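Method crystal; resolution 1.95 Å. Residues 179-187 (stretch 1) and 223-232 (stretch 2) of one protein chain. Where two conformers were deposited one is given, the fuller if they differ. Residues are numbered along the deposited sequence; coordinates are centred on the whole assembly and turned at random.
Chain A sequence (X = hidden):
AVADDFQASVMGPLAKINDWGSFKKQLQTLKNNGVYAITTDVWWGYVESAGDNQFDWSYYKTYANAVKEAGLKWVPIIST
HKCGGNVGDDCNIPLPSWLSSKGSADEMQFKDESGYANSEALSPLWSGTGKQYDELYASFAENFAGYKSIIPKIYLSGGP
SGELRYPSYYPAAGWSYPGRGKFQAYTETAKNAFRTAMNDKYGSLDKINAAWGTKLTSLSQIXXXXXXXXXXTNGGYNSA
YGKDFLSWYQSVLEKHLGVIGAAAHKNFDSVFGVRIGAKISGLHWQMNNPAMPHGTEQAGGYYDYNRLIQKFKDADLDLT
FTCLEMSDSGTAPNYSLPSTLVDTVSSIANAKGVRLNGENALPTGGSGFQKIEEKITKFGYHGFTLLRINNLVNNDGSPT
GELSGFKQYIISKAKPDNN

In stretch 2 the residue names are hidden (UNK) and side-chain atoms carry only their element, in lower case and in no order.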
# COMPACT_ATOMS: atom_id res chain seq x y z
N GLY A 179 -3.38 5.47 -18.10
CA GLY A 179 -1.94 5.69 -18.30
C GLY A 179 -1.14 4.71 -17.46
O GLY A 179 -1.51 4.40 -16.31
N ARG A 180 -0.05 4.19 -18.00
CA ARG A 180 0.75 3.22 -17.24
C ARG A 180 1.47 3.92 -16.09
O ARG A 180 1.98 3.26 -15.18
CB ARG A 180 1.77 2.49 -18.11
CG ARG A 180 2.79 3.40 -18.75
CD ARG A 180 4.21 2.81 -18.82
NE ARG A 180 5.04 3.92 -19.28
CZ ARG A 180 6.11 4.40 -18.66
NH1 ARG A 180 6.60 3.81 -17.57
NH2 ARG A 180 6.72 5.46 -19.16
N GLY A 181 1.49 5.25 -16.14
CA GLY A 181 2.27 6.03 -15.19
C GLY A 181 3.71 6.11 -15.63
O GLY A 181 4.02 5.94 -16.83
N LYS A 182 4.61 6.37 -14.68
CA LYS A 182 6.03 6.58 -15.01
C LYS A 182 6.92 5.96 -13.94
O LYS A 182 6.53 5.89 -12.77
CB LYS A 182 6.34 8.08 -15.15
CG LYS A 182 5.70 8.74 -16.36
CD LYS A 182 5.90 10.24 -16.42
CE LYS A 182 5.15 10.84 -17.62
NZ LYS A 182 5.35 12.33 -17.67
N PHE A 183 8.12 5.52 -14.36
CA PHE A 183 9.18 5.13 -13.42
C PHE A 183 9.55 6.31 -12.51
O PHE A 183 9.46 7.46 -12.91
CB PHE A 183 10.43 4.61 -14.16
CG PHE A 183 10.22 3.28 -14.85
CD1 PHE A 183 10.37 3.17 -16.22
CD2 PHE A 183 9.90 2.14 -14.12
CE1 PHE A 183 10.18 1.95 -16.87
CE2 PHE A 183 9.71 0.90 -14.76
CZ PHE A 183 9.85 0.81 -16.14
N GLN A 184 9.98 6.00 -11.28
CA GLN A 184 10.12 6.98 -10.21
C GLN A 184 11.51 6.94 -9.59
O GLN A 184 11.68 7.02 -8.36
CB GLN A 184 9.05 6.71 -9.14
CG GLN A 184 7.61 6.81 -9.66
CD GLN A 184 7.24 8.23 -10.06
OE1 GLN A 184 7.63 9.19 -9.39
NE2 GLN A 184 6.48 8.38 -11.16
N ALA A 185 12.52 6.80 -10.45
CA ALA A 185 13.89 6.63 -9.99
C ALA A 185 14.80 7.72 -10.54
O ALA A 185 15.97 7.47 -10.85
CB ALA A 185 14.42 5.23 -10.40
N TYR A 186 14.27 8.95 -10.63
CA TYR A 186 14.99 10.03 -11.32
C TYR A 186 15.61 11.09 -10.43
O TYR A 186 16.26 12.02 -10.92
CB TYR A 186 14.18 10.62 -12.48
CG TYR A 186 13.87 9.52 -13.47
CD1 TYR A 186 14.71 9.28 -14.57
CD2 TYR A 186 12.82 8.65 -13.24
CE1 TYR A 186 14.44 8.21 -15.46
CE2 TYR A 186 12.55 7.59 -14.10
CZ TYR A 186 13.36 7.37 -15.20
OH TYR A 186 13.06 6.32 -16.06
N THR A 187 15.44 10.94 -9.11
CA THR A 187 16.24 11.76 -8.19
C THR A 187 17.71 11.40 -8.38
O THR A 187 18.03 10.29 -8.84
CB THR A 187 15.87 11.55 -6.71
OG1 THR A 187 15.89 10.15 -6.40
CG2 THR A 187 14.48 12.13 -6.42
N UNK A 223 21.91 5.30 -16.33
CA UNK A 223 20.65 5.93 -15.97
C UNK A 223 19.50 4.93 -16.02
O UNK A 223 19.61 3.91 -16.70
o UNK A 223 21.07 8.95 -15.69
c UNK A 223 21.22 8.27 -16.69
n UNK A 223 22.14 8.53 -17.62
c UNK A 223 20.35 7.07 -16.94
N UNK A 224 18.38 5.24 -15.32
CA UNK A 224 17.14 4.49 -15.54
C UNK A 224 16.65 4.75 -16.97
O UNK A 224 17.24 5.59 -17.65
c UNK A 224 17.07 5.71 -13.49
c UNK A 224 16.18 5.10 -14.50
c UNK A 224 18.20 6.26 -14.28
N UNK A 225 15.58 4.06 -17.42
CA UNK A 225 15.12 4.26 -18.80
C UNK A 225 14.83 5.71 -19.08
O UNK A 225 14.22 6.39 -18.27
c UNK A 225 13.83 3.44 -18.84
c UNK A 225 14.08 2.36 -17.86
c UNK A 225 14.78 3.04 -16.73
N UNK A 226 15.35 6.19 -20.21
CA UNK A 226 15.24 7.60 -20.57
C UNK A 226 14.12 7.74 -21.60
O UNK A 226 14.08 8.69 -22.38
c UNK A 226 17.56 8.38 -19.96
c UNK A 226 16.59 8.13 -21.11
o UNK A 226 17.16 7.17 -22.01
N UNK A 227 13.22 6.75 -21.55
CA UNK A 227 12.00 6.65 -22.35
C UNK A 227 11.21 5.44 -21.84
O UNK A 227 11.43 4.31 -22.30
o UNK A 227 14.20 5.12 -23.20
c UNK A 227 12.32 6.52 -23.85
o UNK A 227 13.79 5.37 -25.34
c UNK A 227 13.52 5.61 -24.14
N UNK A 228 10.30 5.64 -20.89
CA UNK A 228 9.59 4.49 -20.29
C UNK A 228 8.48 3.83 -21.10
O UNK A 228 8.20 2.61 -20.92
N UNK A 229 7.82 4.60 -21.96
CA UNK A 229 6.74 4.04 -22.76
C UNK A 229 7.17 2.87 -23.63
O UNK A 229 6.47 1.86 -23.72
c UNK A 229 4.68 5.43 -23.10
o UNK A 229 4.46 5.39 -21.86
c UNK A 229 6.06 5.09 -23.61
o UNK A 229 3.82 5.77 -23.95
N UNK A 230 8.32 3.02 -24.28
CA UNK A 230 8.79 2.01 -25.22
C UNK A 230 9.72 0.99 -24.59
O UNK A 230 10.45 0.30 -25.29
N UNK A 231 9.66 0.87 -23.27
CA UNK A 231 10.64 0.08 -22.56
C UNK A 231 10.53 -1.40 -22.91
O UNK A 231 11.52 -2.10 -22.96
c UNK A 231 13.59 -1.67 -18.80
c UNK A 231 11.28 -1.35 -19.37
c UNK A 231 12.26 -2.01 -18.64
c UNK A 231 10.57 0.35 -21.06
c UNK A 231 12.97 -0.01 -20.41
c UNK A 231 13.95 -0.68 -19.69
c UNK A 231 11.63 -0.35 -20.26
N UNK A 232 9.32 -1.87 -23.21
CA UNK A 232 9.18 -3.25 -23.71
C UNK A 232 9.56 -3.34 -25.20
O UNK A 232 10.45 -4.13 -25.58
o UNK A 232 7.07 -9.05 -25.59
c UNK A 232 8.05 -6.33 -23.31
c UNK A 232 6.78 -6.70 -25.77
c UNK A 232 7.77 -3.82 -23.46
c UNK A 232 6.95 -5.42 -25.24
c UNK A 232 7.58 -5.21 -24.01
c UNK A 232 7.88 -7.63 -23.82
c UNK A 232 7.25 -7.79 -25.06

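Position 223 carries two side-chain carbons, the second bearing one oxygen and one nitrogen, and stays clear of stretch 1; this carboxamide is Asn223. At position 224 three carbons close a ring onto the backbone nitrogen; they lie over one face of the Tyr186 ring and pack against Ala185. This is Pro224, whose CB is 3.7 Å from Tyr186 CZ and whose CG is 4.1 Å from Ala185 CB. The same CG approaches Ala185 O at 3.4 Å, and that carbonyl, covered here, finds no polar partner in the model.

Position 225 again has three carbons cyclized onto nitrogen, and they pack against the Phe183 ring: Pro225. Its CG rests 4.0 Å from Phe183 CE1, and its backbone O accepts a very short hydrogen bond of 2.5 Å from Tyr186 OH, lying at the edge of that ring near its plane. At position 226 one carbon carries an oxygen and a second carbon; the beta-branched side chain points away from stretch 1. It is Thr226. Position 227 has two carbons, the second with two oxygens, and again points away: Asp227.

No side-chain atom is present at position 228, so the residue is Gly228. A CB here would point toward stretch 1 and fall 2.3 Å from Arg180 NH2, a clash; without it, the guanidinium lays a face over the backbone, with Arg180 NH2 3.1 Å from Gly228 C.

Position 229 has two carbons, the second carrying two oxygens, one of them near Arg180 NE. Its CA-to-CB bond points away, yet the carboxylate comes back toward stretch 1. This is Asp229, whose OD1 receives a nearly linear hydrogen bond from Arg180 NE at 3.0 Å, part of a salt bridge near the guanidinium plane. Position 230 lacks side-chain atoms and makes no contact: Gly230.

At position 231 one carbon leads to a six-carbon ring that meets Phe183. Phe231 offers its ring face to the edge of Phe183, with planes at 82° and Phe183 CZ 4.1 Å from Phe231 CD2. Phe231 N donates a backbone hydrogen bond to Gly228 O at 3.3 Å, within the type I beta turn from Gly228 to Phe231. Position 232 has one carbon and a six-carbon ring bearing oxygen; Tyr232 is out of reach of stretch 1.

The contact thus joins an apolar layer, in which Phe183, Ala185 and Tyr186 meet Pro224, Pro225 and Phe231, to two directional anchors: the phenol-to-carbonyl bond and the salt bridge. Arg180 passes close over the bare backbone of Gly228.

Stretch 2, residues 223-232: NPPTDGDGFY
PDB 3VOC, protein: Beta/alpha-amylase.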